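Local coordinates for Low molecular weight protein-tyrosine-phosphatase YfkJ (Bacillus subtilis, PDB 4ETM) that removes phosphate from phosphotyrosine residues of proteins as a low molecular weight tyrosine phosphatase, and takes part in resistance to ethanol stress, at residues A[26-31]-A[87-92]; A[105-110]-A[137-142]. One frame throughout, in Å; residues are numbered along the deposited sequence.

Contact 1 of 2, residues A[26-31]-A[87-92]; sequences LGNICR and LARQVS. With K (potassium ion), chain E; PO4 (phosphate ion), chain C.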
loop_
_atom_site.group_PDB
_atom_site.type_symbol
_atom_site.label_atom_id
_atom_site.label_comp_id
_atom_site.label_asym_id
_atom_site.label_seq_id
_atom_site.Cartn_x
_atom_site.Cartn_y
_atom_site.Cartn_z
ATOM N N LEU A 26 -2.473 8.124 7.060
ATOM C CA LEU A 26 -3.047 7.125 7.955
ATOM C C LEU A 26 -3.974 7.744 8.995
ATOM O O LEU A 26 -5.150 7.364 9.098
ATOM C CB LEU A 26 -1.915 6.341 8.630
ATOM C CG LEU A 26 -2.360 5.278 9.635
ATOM C CD1 LEU A 26 -3.179 4.231 8.932
ATOM C CD2 LEU A 26 -1.135 4.655 10.319
ATOM N N GLY A 27 -3.467 8.716 9.745
ATOM C CA GLY A 27 -4.252 9.287 10.830
ATOM C C GLY A 27 -5.002 10.557 10.496
ATOM O O GLY A 27 -5.944 10.950 11.190
ATOM N N ASN A 28 -4.562 11.206 9.433
ATOM C CA ASN A 28 -5.043 12.525 9.064
ATOM C C ASN A 28 -4.855 13.549 10.199
ATOM O O ASN A 28 -5.690 14.411 10.455
ATOM C CB ASN A 28 -6.455 12.427 8.519
ATOM C CG ASN A 28 -6.963 13.729 7.963
ATOM O OD1 ASN A 28 -8.091 14.077 8.241
ATOM N ND2 ASN A 28 -6.143 14.462 7.197
ATOM N N ILE A 29 -3.713 13.441 10.864
ATOM C CA ILE A 29 -3.289 14.461 11.826
ATOM C C ILE A 29 -1.871 14.995 11.582
ATOM O O ILE A 29 -1.556 16.112 11.978
ATOM C CB ILE A 29 -3.416 13.996 13.303
ATOM C CG1 ILE A 29 -2.716 12.648 13.523
ATOM C CG2 ILE A 29 -4.872 13.950 13.711
ATOM C CD1 ILE A 29 -2.401 12.367 14.998
ATOM N N CYS A 30 -1.019 14.209 10.947
ATOM C CA CYS A 30 0.350 14.678 10.700
ATOM C C CYS A 30 0.603 15.087 9.239
ATOM O O CYS A 30 0.713 16.284 8.928
ATOM C CB CYS A 30 1.377 13.639 11.152
ATOM S SG CYS A 30 1.318 13.199 12.908
ATOM N N ARG A 31 0.660 14.106 8.343
ATOM C CA ARG A 31 1.102 14.342 6.968
ATOM C C ARG A 31 0.091 15.016 6.046
ATOM O O ARG A 31 0.402 16.073 5.470
ATOM C CB ARG A 31 1.598 13.041 6.328
ATOM C CG ARG A 31 2.890 12.518 6.948
ATOM C CD ARG A 31 3.139 11.083 6.560
ATOM N NE ARG A 31 2.146 10.200 7.167
ATOM C CZ ARG A 31 2.004 8.922 6.853
ATOM N NH1 ARG A 31 2.778 8.365 5.927
ATOM N NH2 ARG A 31 1.058 8.215 7.457
ATOM N N LEU A 87 -9.799 19.678 10.604
ATOM C CA LEU A 87 -10.118 18.691 11.640
ATOM C C LEU A 87 -10.203 17.305 11.046
ATOM O O LEU A 87 -11.010 17.091 10.160
ATOM C CB LEU A 87 -11.488 18.982 12.240
ATOM C CG LEU A 87 -11.716 20.241 13.055
ATOM C CD1 LEU A 87 -13.183 20.303 13.428
ATOM C CD2 LEU A 87 -10.838 20.201 14.291
ATOM N N ALA A 88 -9.471 16.344 11.590
ATOM C CA ALA A 88 -9.369 15.013 10.999
ATOM C C ALA A 88 -10.692 14.335 10.627
ATOM O O ALA A 88 -11.693 14.449 11.345
ATOM C CB ALA A 88 -8.561 14.091 11.907
ATOM N N ARG A 89 -10.661 13.609 9.516
ATOM C CA ARG A 89 -11.796 12.808 9.072
ATOM C C ARG A 89 -11.285 11.559 8.384
ATOM O O ARG A 89 -10.130 11.503 7.954
ATOM C CB ARG A 89 -12.708 13.598 8.134
ATOM C CG ARG A 89 -12.265 13.636 6.671
ATOM C CD ARG A 89 -13.275 14.443 5.849
ATOM N NE ARG A 89 -12.869 14.664 4.464
ATOM C CZ ARG A 89 -13.106 13.806 3.476
ATOM N NH1 ARG A 89 -13.736 12.655 3.713
ATOM N NH2 ARG A 89 -12.705 14.097 2.251
ATOM N N GLN A 90 -12.137 10.548 8.293
ATOM C CA GLN A 90 -11.746 9.281 7.715
ATOM C C GLN A 90 -12.264 9.223 6.287
ATOM O O GLN A 90 -13.410 9.560 6.027
ATOM C CB GLN A 90 -12.328 8.128 8.531
ATOM C CG GLN A 90 -11.933 6.738 8.050
ATOM C CD GLN A 90 -12.304 5.662 9.049
ATOM O OE1 GLN A 90 -13.329 5.754 9.728
ATOM N NE2 GLN A 90 -11.480 4.639 9.149
ATOM N N VAL A 91 -11.413 8.793 5.367
ATOM C CA VAL A 91 -11.790 8.698 3.966
ATOM C C VAL A 91 -12.896 7.658 3.751
ATOM O O VAL A 91 -13.001 6.679 4.482
ATOM C CB VAL A 91 -10.567 8.349 3.112
ATOM C CG1 VAL A 91 -10.134 6.911 3.375
ATOM C CG2 VAL A 91 -10.851 8.596 1.635
ATOM N N SER A 92 -13.727 7.894 2.747
ATOM C CA SER A 92 -14.812 6.979 2.435
ATOM C C SER A 92 -14.831 6.705 0.942
ATOM O O SER A 92 -14.136 7.376 0.166
ATOM C CB SER A 92 -16.146 7.558 2.888
ATOM O OG SER A 92 -16.435 8.751 2.197
HETATM K K K E . -9.421 16.749 7.171
HETATM P P PO4 C . -0.428 10.721 10.007
HETATM O O1 PO4 C . 0.310 10.268 11.251
HETATM O O2 PO4 C . -1.605 11.515 10.468
HETATM O O3 PO4 C . -0.844 9.517 9.219
HETATM O O4 PO4 C . 0.524 11.484 9.106
HETATM O O HOH W 1 -6.772 17.806 8.784
#
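Gly27 brushes Ala88 with its carbonyl, the O atom lying 4.2 Å from Ala88 CB, while Gly27 N donates a nearly straight hydrogen bond of 2.8 Å to phosphate O3. Asn28 carries most of the meeting. Its backbone turns through a left-handed conformation, and its CG stands anti to the backbone N (chi1 -173°), beside the carbonyl carbon and facing 87-92. From there Asn28 OD1 accepts the N-H of Arg89 at 2.9 Å, the donor lying in the amide plane and the bond fairly straight at 162°. The backbone O of Asn28 also comes within 3.2 Å of Ala88 CB, tucking the small methyl against the turn. A potassium ion lies at a long 3.2 Å from the same Asn28 OD1, loosely shared with Ser56 O and a water, whereas Asn28 ND2 makes a hydrogen bond with Ser32 OG. This turn belongs to the P-loop of the family, the CX5R signature running from the nucleophile Cys25 to Arg31, and the bound phosphate, probably from the crystallisation liquor, sits in its cradle of amides, consistent with the place of a substrate phosphoryl group. Ile29 adds a light apolar touch, CG2 resting 4.1 Å from Ala88 CB, and its backbone N joins that of Cys30 in holding phosphate O2. Arg31 closes the cradle: its backbone N binds phosphate O4, and the bend at chi3 (-68°) turns NE back toward the phosphate, which lies at the edge of the guanidinium, in its plane. Arg31 NE donates a hydrogen bond to phosphate O4 at 2.8 Å, and Arg31 NH2 one to phosphate O3 at 2.9 Å. On the partner segment, the side chain of Arg89 leads away from the turn to salt bridges with Asp55 and Asp95.

Contact 2 of 2, residues A[105-110]-A[137-142]; sequences MDAENI and LADVPD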
loop_
_atom_site.group_PDB
_atom_site.type_symbol
_atom_site.label_atom_id
_atom_site.label_comp_id
_atom_site.label_asym_id
_atom_site.label_seq_id
_atom_site.Cartn_x
_atom_site.Cartn_y
_atom_site.Cartn_z
ATOM N N MET A 105 0.216 9.513 1.014
ATOM C CA MET A 105 1.557 9.802 1.531
ATOM C C MET A 105 2.533 8.638 1.358
ATOM O O MET A 105 3.739 8.867 1.194
ATOM C CB MET A 105 1.490 10.240 2.995
ATOM C CG MET A 105 0.693 11.516 3.186
ATOM S SD MET A 105 1.518 12.895 2.350
ATOM C CE MET A 105 0.163 13.525 1.352
ATOM N N ASP A 106 2.017 7.410 1.409
ATOM C CA ASP A 106 2.854 6.224 1.241
ATOM C C ASP A 106 2.137 5.034 0.603
ATOM O O ASP A 106 0.928 5.090 0.296
ATOM C CB ASP A 106 3.520 5.823 2.566
ATOM C CG ASP A 106 2.530 5.371 3.623
ATOM O OD1 ASP A 106 1.527 4.718 3.298
ATOM O OD2 ASP A 106 2.770 5.640 4.812
ATOM N N ALA A 107 2.896 3.964 0.386
ATOM C CA ALA A 107 2.404 2.821 -0.363
ATOM C C ALA A 107 1.313 2.115 0.428
ATOM O O ALA A 107 0.316 1.666 -0.142
ATOM C CB ALA A 107 3.543 1.860 -0.704
ATOM N N GLU A 108 1.478 2.028 1.743
ATOM C CA GLU A 108 0.402 1.455 2.554
ATOM C C GLU A 108 -0.924 2.182 2.360
ATOM O O GLU A 108 -1.982 1.545 2.273
ATOM C CB GLU A 108 0.785 1.363 4.039
ATOM C CG GLU A 108 1.915 0.374 4.295
ATOM C CD GLU A 108 2.340 0.327 5.760
ATOM O OE1 GLU A 108 1.947 1.229 6.525
ATOM O OE2 GLU A 108 3.074 -0.603 6.147
ATOM N N ASN A 109 -0.870 3.507 2.313
ATOM C CA ASN A 109 -2.077 4.308 2.114
ATOM C C ASN A 109 -2.746 3.950 0.786
ATOM O O ASN A 109 -3.978 3.825 0.702
ATOM C CB ASN A 109 -1.749 5.801 2.078
ATOM C CG ASN A 109 -1.169 6.331 3.371
ATOM O OD1 ASN A 109 -0.458 7.331 3.352
ATOM N ND2 ASN A 109 -1.483 5.705 4.486
ATOM N N ILE A 110 -1.929 3.799 -0.254
ATOM C CA ILE A 110 -2.431 3.433 -1.577
ATOM C C ILE A 110 -3.150 2.091 -1.490
ATOM O O ILE A 110 -4.264 1.936 -1.992
ATOM C CB ILE A 110 -1.297 3.317 -2.604
ATOM C CG1 ILE A 110 -0.581 4.661 -2.788
ATOM C CG2 ILE A 110 -1.805 2.713 -3.909
ATOM C CD1 ILE A 110 -1.195 5.559 -3.822
ATOM N N LEU A 137 13.735 8.485 -1.717
ATOM C CA LEU A 137 12.365 8.346 -1.166
ATOM C C LEU A 137 11.077 8.388 -2.022
ATOM O O LEU A 137 10.850 9.303 -2.819
ATOM C CB LEU A 137 12.194 9.303 0.029
ATOM C CG LEU A 137 12.848 8.956 1.376
ATOM C CD1 LEU A 137 14.362 8.843 1.279
ATOM C CD2 LEU A 137 12.470 9.974 2.446
ATOM N N ALA A 138 10.248 7.369 -1.827
ATOM C CA ALA A 138 8.961 7.249 -2.496
ATOM C C ALA A 138 7.832 7.420 -1.489
ATOM O O ALA A 138 6.703 7.754 -1.850
ATOM C CB ALA A 138 8.851 5.893 -3.160
ATOM N N ASP A 139 8.136 7.180 -0.222
ATOM C CA ASP A 139 7.130 7.284 0.827
ATOM C C ASP A 139 7.425 8.440 1.767
ATOM O O ASP A 139 8.571 8.648 2.155
ATOM C CB ASP A 139 7.072 5.982 1.626
ATOM C CG ASP A 139 6.675 4.798 0.774
ATOM O OD1 ASP A 139 5.663 4.900 0.054
ATOM O OD2 ASP A 139 7.392 3.772 0.803
ATOM N N VAL A 140 6.393 9.178 2.156
ATOM C CA VAL A 140 6.554 10.147 3.221
ATOM C C VAL A 140 6.487 9.420 4.554
ATOM O O VAL A 140 5.455 8.822 4.870
ATOM C CB VAL A 140 5.499 11.274 3.169
ATOM C CG1 VAL A 140 5.805 12.308 4.223
ATOM C CG2 VAL A 140 5.494 11.943 1.797
ATOM N N PRO A 141 7.582 9.450 5.335
ATOM C CA PRO A 141 7.540 8.746 6.624
ATOM C C PRO A 141 6.494 9.312 7.576
ATOM O O PRO A 141 6.197 10.510 7.546
ATOM C CB PRO A 141 8.954 8.943 7.195
ATOM C CG PRO A 141 9.776 9.409 6.062
ATOM C CD PRO A 141 8.866 10.140 5.134
ATOM N N ASP A 142 5.943 8.449 8.418
ATOM C CA ASP A 142 4.902 8.857 9.352
ATOM C C ASP A 142 5.547 9.360 10.633
ATOM O O ASP A 142 6.091 8.571 11.386
ATOM C CB ASP A 142 4.003 7.664 9.659
ATOM C CG ASP A 142 2.774 8.038 10.459
ATOM O OD1 ASP A 142 2.677 9.189 10.906
ATOM O OD2 ASP A 142 1.915 7.149 10.662
HETATM O O HOH W 2 4.867 9.810 -1.234
HETATM O O HOH W 3 5.422 6.061 5.608
#
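Met105 and Val140 lie side by side and point the same way, with Met105 SD 4.1 Å from Val140 CG2. Next to this apolar pair the backbones are joined by a hydrogen bond of 2.8 Å from Val140 N to Met105 O. The same Met105 O accepts from a water that also donates to Ala138 O. Asp139 sets its OD1 against Asp106, 3.4 Å from Asp106 CB, with the two CB atoms 3.7 Å apart, while the Asp106 carboxylate turns to another task. The Asp139 carboxylate reaches the start of helix 107-117, where its OD1 takes the N-H of Ala107 at 2.9 Å from above the carboxylate plane, in a bent bond of 131°; Arg127 holds the same oxygen in a salt bridge. Asp106 is the N-cap of that helix. With CG between its backbone N and carbonyl carbon (chi1 66°), its OD1 receives Asn109 N at 2.9 Å, and Asn109 OD1 answers by accepting Asp106 N at 3.1 Å, completing a capping box. The partner loop runs on to Asp142, the proton donor of the active site and itself an N-cap, whose OD1 accepts from Tyr144 N at the start of helix 143-146.

Past strand 19-25 the chain enters the first half of contact 1, makes helix 31-45, strand 52-58 and helix 70-78, and returns at 87-92, which closes this long loop. Helix 93-98 and strand 101-104 follow before contact 2 opens, and a shorter loop, holding most of helix 107-117 and strand 125-127, closes at 137-142. The two loops follow in series, neither nesting nor crossing, with contact centres about 14 Å apart. Arg31 joins them: its NH1 makes a salt bridge with Asp106 OD2 and probably a hydrogen bond with Val140 O, so the phosphate-binding loop is tied to the helix start and to the loop bearing the proton donor.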